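Local structure of trehalose-6-phosphate phosphatase (Candida albicans, 5DXF) at residues 326-331 against 407-412; 236-241 against 245-250; 444-449 against 505-510. The protein belongs to glycosyltransferase family 20 of the GT-B clan, represented here by an N-terminal domain built as two Rossmann-like halves. All coordinates share one frame; numbering follows the deposited sequence.

In the fold
Contacts 2 and 3 are buried, whereas contact 1 lies at the surface, between a turn after a helix and a strand. Contact 3 joins two helices; contact 2 sets a helix and an adjoining turn against the next helix. Contacts 1 and 3 belong to the C-terminal Rossmann-like half, their centres about 24 Å apart; contact 2 lies in the N-terminal half, on the opposite side of the chain's centre from both. Each contact uses different helices and strands, and none touches another. Contact 2 sets an aromatic ring and a leucine against two leucines, contact 3 uses branched aliphatic chains alone, and contact 1 brings a tyrosine hydroxyl to a leucine methyl, with a second tyrosine hydroxyl nearby.

Contact 1: residues 326-331 against 407-412; sequences QVYKGK and LHYQMR
Tyr328, at the turn between helix 317-327 and strand 332-339, reaches Leu407 and Tyr409 on strand 406-409, an outermost strand of the parallel sheet in the C-terminal Rossmann-like half of this GT-B fold. The backbones stay well apart, with the CA atoms of Tyr328 and Leu407 12.2 Å from each other, and both side chains reach into the gap, the phenol the farther. Its hydroxyl end does most of the touching: OH of Tyr328 lies 3.3 Å from CD1 of Leu407, and the same methyl is 4.1 Å from CZ of the Tyr328 ring. Leu407 comes from the opposite direction and brings CD1 obliquely to the hydroxyl end of the phenol. Tyr409 also points its phenol at Tyr328, but the two OH atoms are 4.1 Å apart, too far for a hydrogen bond.

Tyr328 is the first residue to leave helical geometry, and its O accepts a bond from Lys331 N at 3.2 Å, closing a type II beta turn that leads into strand 332-339. Gly330 occupies the third position of that turn with phi 76°, as this turn type requires. The preceding residue covers one face of the ring: CG1 of Val327 sits over its centre, 3.9 Å above the plane. A chi1 of -58°, with CG opposite the carbonyl carbon, directs the Tyr328 ring toward the strand.

Leu407 and Tyr409, two residues apart on one strand, share one side of the sheet and rest on Val368 and Ile370 of the neighbouring strand 367-374. His408, between them, instead packs against Val387 and Ile391 of helix 381-398, and its NE2 is hydrogen-bonded to Ser373 OG.

Contact 2: residues 236-241 against 245-250; sequences EYFRCL and SQLLDG
Phe238 carries the largest share of this packing, its ring running out from helix 235-238 to Leu247 and Leu248 of helix 244-251. The two short helices follow one another in the beta-alpha-beta connection between parallel strands 223-227 and 256-259 of the N-terminal Rossmann-like half. CD1 of Leu248 approaches the ring obliquely, 3.7 Å from Phe238 CE2, while CB of Leu247 lies 4.2 Å from Phe238 CZ. Beside them Leu241 and Leu247 cross at about a right angle and touch through their CD1 methyls, 3.5 Å apart. With CG opposite its own backbone N (chi1 -170°), Phe238 extends its ring toward helix 244-251.

A second shell packs against these four buried side chains. Leu241 and Leu247 share Leu156 of helix 147-160; Phe238 and Leu248 share Cys271 of helix 262-274. The Phe238 ring also meets that of Phe232, the planes inclined at about 30°. Phe238 and Leu241 are the two ends of a type I beta turn, closed by Leu241 N donating to Phe238 O at 3.2 Å.

Contact 3: residues 444-449 against 505-510; sequences FVICQK and EKVLSN
Val507, the residue most covered here, fits its two methyls against neighbouring residues Val445 and Ile446, where the last turns of helices 439-447 and 493-509 pack together. The helices come closest at Val445 and Val507, whose CA atoms are 7.7 Å apart. CG2 of Val507 lies 4.0 Å from CG1 of Val445 and 4.1 Å from its CB, so one methyl rests against the branch point of the other valine as well as against a methyl. The other branch, Val507 CG1, stands opposite the backbone N (chi1 169°) and faces Ile446, where CG1 of the isoleucine is 4.3 Å away. That CG1 is the nearest atom of the Ile446 side chain. All these touches are apolar and at ordinary van der Waals range.

Polar side chains next to this packing find partners elsewhere. Just past helix 439-447, Lys449 NZ makes a salt bridge to Glu307 OE1 and a hydrogen bond to Tyr504 OH, the latter tying it to helix 493-509 one turn before Val507. Gln448 turns elsewhere, with OE1 bonded to Ser453 N and NE2 to Arg423 O.

Within the C-terminal Rossmann-like half, helix 439-447 connects parallel strands 428-430 and 455-458, and Val445 rests on Leu455 of the second of these. Val445 also packs on Leu503 in helix 493-509, Val507 on Leu467 in a loop, and Ile446 on Thr303 and Ile306 of helix 303-311.

Contact 1: residues 326-331 against 407-412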
loop_
_atom_site.group_PDB
_atom_site.type_symbol
_atom_site.label_atom_id
_atom_site.label_comp_id
_atom_site.label_asym_id
_atom_site.label_seq_id
_atom_site.Cartn_x
_atom_site.Cartn_y
_atom_site.Cartn_z
ATOM N N GLN A 326 7.704 29.742 -4.872
ATOM C CA GLN A 326 8.285 30.784 -5.711
ATOM C C GLN A 326 8.140 30.457 -7.196
ATOM O O GLN A 326 7.817 31.330 -8.001
ATOM C CB GLN A 326 9.757 30.991 -5.349
ATOM C CG GLN A 326 10.193 32.445 -5.359
ATOM C CD GLN A 326 9.280 33.334 -4.532
ATOM O OE1 GLN A 326 8.831 32.956 -3.449
ATOM N NE2 GLN A 326 9.000 34.526 -5.045
ATOM N N VAL A 327 8.375 29.196 -7.546
ATOM C CA VAL A 327 8.261 28.741 -8.928
ATOM C C VAL A 327 6.829 28.859 -9.440
ATOM O O VAL A 327 6.583 29.388 -10.523
ATOM C CB VAL A 327 8.724 27.275 -9.078
ATOM C CG1 VAL A 327 8.635 26.834 -10.531
ATOM C CG2 VAL A 327 10.139 27.107 -8.553
ATOM N N TYR A 328 5.885 28.371 -8.643
ATOM C CA TYR A 328 4.495 28.291 -9.073
ATOM C C TYR A 328 3.649 29.423 -8.507
ATOM O O TYR A 328 2.496 29.226 -8.120
ATOM C CB TYR A 328 3.916 26.933 -8.685
ATOM C CG TYR A 328 4.695 25.791 -9.295
ATOM C CD1 TYR A 328 4.581 25.498 -10.646
ATOM C CD2 TYR A 328 5.560 25.022 -8.528
ATOM C CE1 TYR A 328 5.296 24.464 -11.216
ATOM C CE2 TYR A 328 6.278 23.983 -9.087
ATOM C CZ TYR A 328 6.142 23.710 -10.433
ATOM O OH TYR A 328 6.855 22.677 -10.997
ATOM N N LYS A 329 4.240 30.613 -8.471
ATOM C CA LYS A 329 3.549 31.818 -8.038
ATOM C C LYS A 329 2.385 32.133 -8.971
ATOM O O LYS A 329 2.528 32.100 -10.192
ATOM C CB LYS A 329 4.522 32.996 -7.984
ATOM C CG LYS A 329 3.898 34.319 -7.578
ATOM C CD LYS A 329 4.952 35.413 -7.492
ATOM C CE LYS A 329 5.956 35.129 -6.384
ATOM N NZ LYS A 329 5.315 35.143 -5.039
ATOM N N GLY A 330 1.228 32.431 -8.390
ATOM C CA GLY A 330 0.049 32.768 -9.166
ATOM C C GLY A 330 -0.628 31.569 -9.806
ATOM O O GLY A 330 -1.504 31.731 -10.656
ATOM N N LYS A 331 -0.228 30.366 -9.398
ATOM C CA LYS A 331 -0.798 29.141 -9.958
ATOM C C LYS A 331 -1.290 28.182 -8.876
ATOM O O LYS A 331 -0.784 28.181 -7.755
ATOM C CB LYS A 331 0.229 28.437 -10.850
ATOM C CG LYS A 331 0.575 29.213 -12.108
ATOM C CD LYS A 331 1.630 28.508 -12.941
ATOM C CE LYS A 331 1.867 29.255 -14.241
ATOM N NZ LYS A 331 0.603 29.400 -15.014
ATOM N N LEU A 407 2.859 17.988 -15.225
ATOM C CA LEU A 407 4.261 17.651 -15.026
ATOM C C LEU A 407 4.372 16.211 -14.546
ATOM O O LEU A 407 3.800 15.845 -13.517
ATOM C CB LEU A 407 4.917 18.611 -14.031
ATOM C CG LEU A 407 5.067 20.048 -14.537
ATOM C CD1 LEU A 407 5.471 21.003 -13.423
ATOM C CD2 LEU A 407 6.059 20.110 -15.691
ATOM N N HIS A 408 5.102 15.396 -15.304
ATOM C CA HIS A 408 5.224 13.973 -15.006
ATOM C C HIS A 408 6.663 13.581 -14.682
ATOM O O HIS A 408 7.535 13.598 -15.552
ATOM C CB HIS A 408 4.709 13.136 -16.178
ATOM C CG HIS A 408 4.534 11.686 -15.853
ATOM N ND1 HIS A 408 4.255 10.739 -16.816
ATOM C CD2 HIS A 408 4.587 11.019 -14.677
ATOM C CE1 HIS A 408 4.148 9.552 -16.246
ATOM N NE2 HIS A 408 4.346 9.695 -14.947
ATOM N N TYR A 409 6.896 13.214 -13.427
ATOM C CA TYR A 409 8.210 12.770 -12.985
ATOM C C TYR A 409 8.188 11.271 -12.720
ATOM O O TYR A 409 7.435 10.802 -11.870
ATOM C CB TYR A 409 8.644 13.526 -11.727
ATOM C CG TYR A 409 8.640 15.029 -11.877
ATOM C CD1 TYR A 409 9.721 15.695 -12.439
ATOM C CD2 TYR A 409 7.557 15.783 -11.450
ATOM C CE1 TYR A 409 9.718 17.071 -12.577
ATOM C CE2 TYR A 409 7.545 17.155 -11.583
ATOM C CZ TYR A 409 8.626 17.796 -12.146
ATOM O OH TYR A 409 8.615 19.165 -12.277
ATOM N N GLN A 410 9.011 10.526 -13.452
ATOM C CA GLN A 410 9.098 9.081 -13.274
ATOM C C GLN A 410 10.376 8.700 -12.537
ATOM O O GLN A 410 10.617 7.524 -12.263
ATOM C CB GLN A 410 9.022 8.370 -14.630
ATOM C CG GLN A 410 7.650 8.456 -15.284
ATOM C CD GLN A 410 7.644 7.997 -16.730
ATOM O OE1 GLN A 410 7.497 8.806 -17.646
ATOM N NE2 GLN A 410 7.785 6.694 -16.942
ATOM N N MET A 411 11.199 9.682 -12.232
ATOM C CA MET A 411 12.378 9.456 -11.414
ATOM C C MET A 411 12.011 9.331 -9.946
ATOM O O MET A 411 10.953 9.773 -9.532
ATOM C CB MET A 411 13.401 10.568 -11.619
ATOM C CG MET A 411 13.167 11.803 -10.781
ATOM S SD MET A 411 12.142 12.999 -11.615
ATOM C CE MET A 411 12.785 12.932 -13.270
ATOM N N ARG A 412 12.886 8.724 -9.161
ATOM C CA ARG A 412 12.684 8.674 -7.721
ATOM C C ARG A 412 12.975 10.045 -7.132
ATOM O O ARG A 412 14.017 10.641 -7.410
ATOM C CB ARG A 412 13.574 7.613 -7.074
ATOM C CG ARG A 412 13.268 6.192 -7.521
ATOM C CD ARG A 412 14.209 5.198 -6.860
ATOM N NE ARG A 412 13.948 3.824 -7.283
ATOM C CZ ARG A 412 14.686 2.781 -6.920
ATOM N NH1 ARG A 412 15.736 2.953 -6.129
ATOM N NH2 ARG A 412 14.377 1.564 -7.352
#

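Contact 2: residues 236-241 against 245-250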
loop_
_atom_site.group_PDB
_atom_site.type_symbol
_atom_site.label_atom_id
_atom_site.label_comp_id
_atom_site.label_asym_id
_atom_site.label_seq_id
_atom_site.Cartn_x
_atom_site.Cartn_y
_atom_site.Cartn_z
ATOM N N GLU A 236 -16.406 -14.803 -7.354
ATOM C CA GLU A 236 -16.462 -14.926 -8.794
ATOM C C GLU A 236 -15.105 -14.797 -9.450
ATOM O O GLU A 236 -14.811 -15.521 -10.380
ATOM C CB GLU A 236 -17.336 -13.839 -9.374
ATOM C CG GLU A 236 -18.435 -13.361 -8.473
ATOM C CD GLU A 236 -19.613 -12.885 -9.262
ATOM O OE1 GLU A 236 -20.435 -13.727 -9.614
ATOM O OE2 GLU A 236 -19.716 -11.686 -9.547
ATOM N N TYR A 237 -14.291 -13.863 -8.980
ATOM C CA TYR A 237 -12.940 -13.675 -9.490
ATOM C C TYR A 237 -11.973 -14.701 -8.918
ATOM O O TYR A 237 -11.075 -15.168 -9.615
ATOM C CB TYR A 237 -12.452 -12.258 -9.183
ATOM C CG TYR A 237 -12.594 -11.317 -10.351
ATOM C CD1 TYR A 237 -11.617 -11.258 -11.334
ATOM C CD2 TYR A 237 -13.706 -10.497 -10.480
ATOM C CE1 TYR A 237 -11.738 -10.406 -12.410
ATOM C CE2 TYR A 237 -13.837 -9.639 -11.555
ATOM C CZ TYR A 237 -12.849 -9.598 -12.516
ATOM O OH TYR A 237 -12.976 -8.746 -13.586
ATOM N N PHE A 238 -12.168 -15.059 -7.653
ATOM C CA PHE A 238 -11.245 -15.958 -6.976
ATOM C C PHE A 238 -11.315 -17.390 -7.507
ATOM O O PHE A 238 -10.321 -18.118 -7.469
ATOM C CB PHE A 238 -11.505 -15.954 -5.465
ATOM C CG PHE A 238 -10.446 -16.662 -4.672
ATOM C CD1 PHE A 238 -9.246 -16.032 -4.385
ATOM C CD2 PHE A 238 -10.645 -17.959 -4.224
ATOM C CE1 PHE A 238 -8.264 -16.679 -3.664
ATOM C CE2 PHE A 238 -9.664 -18.612 -3.501
ATOM C CZ PHE A 238 -8.472 -17.970 -3.221
ATOM N N ARG A 239 -12.469 -17.775 -8.025
ATOM C CA ARG A 239 -12.693 -19.114 -8.544
ATOM C C ARG A 239 -11.800 -19.413 -9.739
ATOM O O ARG A 239 -11.514 -20.556 -10.039
ATOM C CB ARG A 239 -14.162 -19.304 -8.912
ATOM C CG ARG A 239 -15.074 -19.474 -7.712
ATOM C CD ARG A 239 -16.124 -20.543 -7.923
ATOM N NE ARG A 239 -17.034 -20.205 -9.005
ATOM C CZ ARG A 239 -17.970 -19.273 -8.937
ATOM N NH1 ARG A 239 -18.135 -18.579 -7.825
ATOM N NH2 ARG A 239 -18.740 -19.042 -9.983
ATOM N N CYS A 240 -11.376 -18.371 -10.427
ATOM C CA CYS A 240 -10.567 -18.501 -11.619
ATOM C C CYS A 240 -9.262 -19.196 -11.335
ATOM O O CYS A 240 -8.730 -19.886 -12.179
ATOM C CB CYS A 240 -10.299 -17.134 -12.216
ATOM S SG CYS A 240 -11.798 -16.236 -12.617
ATOM N N LEU A 241 -8.763 -19.020 -10.131
ATOM C CA LEU A 241 -7.490 -19.591 -9.784
ATOM C C LEU A 241 -7.546 -21.103 -9.745
ATOM O O LEU A 241 -8.408 -21.694 -9.132
ATOM C CB LEU A 241 -7.023 -19.044 -8.446
ATOM C CG LEU A 241 -6.790 -17.541 -8.364
ATOM C CD1 LEU A 241 -6.550 -17.129 -6.925
ATOM C CD2 LEU A 241 -5.606 -17.157 -9.217
ATOM N N SER A 245 -8.186 -23.508 -3.943
ATOM C CA SER A 245 -8.332 -24.216 -2.687
ATOM C C SER A 245 -7.052 -24.201 -1.874
ATOM O O SER A 245 -7.088 -23.992 -0.666
ATOM C CB SER A 245 -8.804 -25.644 -2.921
ATOM O OG SER A 245 -8.058 -26.268 -3.940
ATOM N N GLN A 246 -5.913 -24.424 -2.509
ATOM C CA GLN A 246 -4.671 -24.365 -1.753
ATOM C C GLN A 246 -4.395 -22.972 -1.183
ATOM O O GLN A 246 -3.918 -22.859 -0.071
ATOM C CB GLN A 246 -3.473 -24.928 -2.517
ATOM C CG GLN A 246 -3.641 -25.017 -4.015
ATOM C CD GLN A 246 -4.729 -25.966 -4.421
ATOM O OE1 GLN A 246 -5.892 -25.729 -4.134
ATOM N NE2 GLN A 246 -4.359 -27.040 -5.099
ATOM N N LEU A 247 -4.689 -21.916 -1.931
ATOM C CA LEU A 247 -4.489 -20.575 -1.406
ATOM C C LEU A 247 -5.410 -20.250 -0.236
ATOM O O LEU A 247 -4.967 -19.786 0.801
ATOM C CB LEU A 247 -4.698 -19.550 -2.514
ATOM C CG LEU A 247 -3.834 -19.717 -3.750
ATOM C CD1 LEU A 247 -4.577 -19.274 -4.990
ATOM C CD2 LEU A 247 -2.559 -18.923 -3.587
ATOM N N LEU A 248 -6.685 -20.558 -0.396
ATOM C CA LEU A 248 -7.658 -20.431 0.688
ATOM C C LEU A 248 -7.293 -21.266 1.925
ATOM O O LEU A 248 -7.284 -20.764 3.066
ATOM C CB LEU A 248 -9.029 -20.851 0.178
ATOM C CG LEU A 248 -10.208 -19.964 0.549
ATOM C CD1 LEU A 248 -9.937 -18.528 0.148
ATOM C CD2 LEU A 248 -11.456 -20.477 -0.132
ATOM N N ASP A 249 -7.030 -22.553 1.678
ATOM C CA ASP A 249 -6.457 -23.461 2.674
ATOM C C ASP A 249 -5.353 -22.723 3.394
ATOM O O ASP A 249 -5.530 -22.323 4.542
ATOM C CB ASP A 249 -5.915 -24.730 2.009
ATOM C CG ASP A 249 -5.359 -25.729 2.995
ATOM O OD1 ASP A 249 -6.138 -26.280 3.807
ATOM O OD2 ASP A 249 -4.139 -25.986 2.928
ATOM N N GLY A 250 -4.247 -22.515 2.676
ATOM C CA GLY A 250 -3.091 -21.765 3.142
ATOM C C GLY A 250 -3.417 -20.634 4.092
ATOM O O GLY A 250 -2.866 -20.556 5.190
#

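Contact 3: residues 444-449 against 505-510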
loop_
_atom_site.group_PDB
_atom_site.type_symbol
_atom_site.label_atom_id
_atom_site.label_comp_id
_atom_site.label_asym_id
_atom_site.label_seq_id
_atom_site.Cartn_x
_atom_site.Cartn_y
_atom_site.Cartn_z
ATOM N N PHE A 444 -0.833 13.392 2.916
ATOM C CA PHE A 444 -1.259 14.700 2.429
ATOM C C PHE A 444 -2.066 15.447 3.485
ATOM O O PHE A 444 -1.842 16.641 3.724
ATOM C CB PHE A 444 -2.082 14.549 1.148
ATOM C CG PHE A 444 -2.809 15.800 0.736
ATOM C CD1 PHE A 444 -2.156 16.797 0.026
ATOM C CD2 PHE A 444 -4.151 15.975 1.049
ATOM C CE1 PHE A 444 -2.823 17.947 -0.360
ATOM C CE2 PHE A 444 -4.825 17.123 0.670
ATOM C CZ PHE A 444 -4.161 18.110 -0.038
ATOM N N VAL A 445 -3.010 14.744 4.107
ATOM C CA VAL A 445 -3.844 15.348 5.140
ATOM C C VAL A 445 -2.975 15.848 6.292
ATOM O O VAL A 445 -3.200 16.944 6.810
ATOM C CB VAL A 445 -4.912 14.364 5.671
ATOM C CG1 VAL A 445 -5.613 14.941 6.885
ATOM C CG2 VAL A 445 -5.928 14.045 4.586
ATOM N N ILE A 446 -1.976 15.056 6.683
ATOM C CA ILE A 446 -1.030 15.520 7.699
ATOM C C ILE A 446 -0.311 16.787 7.234
ATOM O O ILE A 446 -0.185 17.763 7.982
ATOM C CB ILE A 446 0.036 14.458 8.046
ATOM C CG1 ILE A 446 -0.592 13.251 8.738
ATOM C CG2 ILE A 446 1.116 15.059 8.933
ATOM C CD1 ILE A 446 0.428 12.231 9.170
ATOM N N CYS A 447 0.148 16.764 5.987
ATOM C CA CYS A 447 0.921 17.866 5.425
ATOM C C CYS A 447 0.098 19.133 5.232
ATOM O O CYS A 447 0.656 20.204 4.995
ATOM C CB CYS A 447 1.536 17.453 4.086
ATOM S SG CYS A 447 2.901 16.275 4.212
ATOM N N GLN A 448 -1.223 19.014 5.323
ATOM C CA GLN A 448 -2.088 20.164 5.090
ATOM C C GLN A 448 -2.741 20.720 6.347
ATOM O O GLN A 448 -3.647 21.540 6.246
ATOM C CB GLN A 448 -3.184 19.803 4.085
ATOM C CG GLN A 448 -2.677 19.626 2.676
ATOM C CD GLN A 448 -1.992 20.866 2.146
ATOM O OE1 GLN A 448 -2.367 21.988 2.483
ATOM N NE2 GLN A 448 -0.981 20.672 1.311
ATOM N N LYS A 449 -2.295 20.295 7.525
ATOM C CA LYS A 449 -2.956 20.719 8.759
ATOM C C LYS A 449 -2.899 22.234 8.954
ATOM O O LYS A 449 -3.842 22.829 9.472
ATOM C CB LYS A 449 -2.355 20.007 9.982
ATOM C CG LYS A 449 -1.184 20.722 10.639
ATOM C CD LYS A 449 -0.521 19.864 11.711
ATOM C CE LYS A 449 -0.980 20.228 13.124
ATOM N NZ LYS A 449 -0.148 19.567 14.179
ATOM N N GLU A 505 -7.807 14.961 12.450
ATOM C CA GLU A 505 -8.001 14.158 13.656
ATOM C C GLU A 505 -8.479 12.743 13.311
ATOM O O GLU A 505 -8.208 11.801 14.055
ATOM C CB GLU A 505 -8.973 14.837 14.631
ATOM C CG GLU A 505 -10.099 15.622 13.998
ATOM C CD GLU A 505 -11.161 15.990 15.006
ATOM O OE1 GLU A 505 -10.888 16.836 15.887
ATOM O OE2 GLU A 505 -12.269 15.420 14.923
ATOM N N LYS A 506 -9.161 12.583 12.176
ATOM C CA LYS A 506 -9.577 11.243 11.763
ATOM C C LYS A 506 -8.370 10.373 11.407
ATOM O O LYS A 506 -8.351 9.175 11.696
ATOM C CB LYS A 506 -10.545 11.292 10.582
ATOM C CG LYS A 506 -11.247 9.961 10.332
ATOM C CD LYS A 506 -11.987 9.492 11.584
ATOM C CE LYS A 506 -12.588 8.105 11.408
ATOM N NZ LYS A 506 -11.549 7.075 11.128
ATOM N N VAL A 507 -7.370 10.983 10.776
ATOM C CA VAL A 507 -6.119 10.308 10.447
ATOM C C VAL A 507 -5.308 10.040 11.711
ATOM O O VAL A 507 -4.741 8.959 11.879
ATOM C CB VAL A 507 -5.269 11.141 9.457
ATOM C CG1 VAL A 507 -3.864 10.573 9.336
ATOM C CG2 VAL A 507 -5.939 11.182 8.094
ATOM N N LEU A 508 -5.281 11.037 12.578
ATOM C CA LEU A 508 -4.564 10.974 13.827
ATOM C C LEU A 508 -5.170 9.911 14.729
ATOM O O LEU A 508 -4.516 9.394 15.622
ATOM C CB LEU A 508 -4.557 12.340 14.485
ATOM C CG LEU A 508 -3.324 13.189 14.164
ATOM C CD1 LEU A 508 -3.471 13.930 12.850
ATOM C CD2 LEU A 508 -3.017 14.155 15.289
ATOM N N SER A 509 -6.435 9.602 14.493
ATOM C CA SER A 509 -7.132 8.573 15.246
ATOM C C SER A 509 -6.482 7.214 15.080
ATOM O O SER A 509 -6.363 6.459 16.033
ATOM C CB SER A 509 -8.572 8.485 14.775
ATOM O OG SER A 509 -9.447 8.965 15.763
ATOM N N ASN A 510 -6.066 6.887 13.868
ATOM C CA ASN A 510 -5.343 5.653 13.661
ATOM C C ASN A 510 -3.897 5.921 13.280
ATOM O O ASN A 510 -3.602 6.307 12.167
ATOM C CB ASN A 510 -6.046 4.832 12.581
ATOM C CG ASN A 510 -5.520 3.420 12.476
ATOM O OD1 ASN A 510 -5.291 2.752 13.471
ATOM N ND2 ASN A 510 -5.337 2.956 11.255
#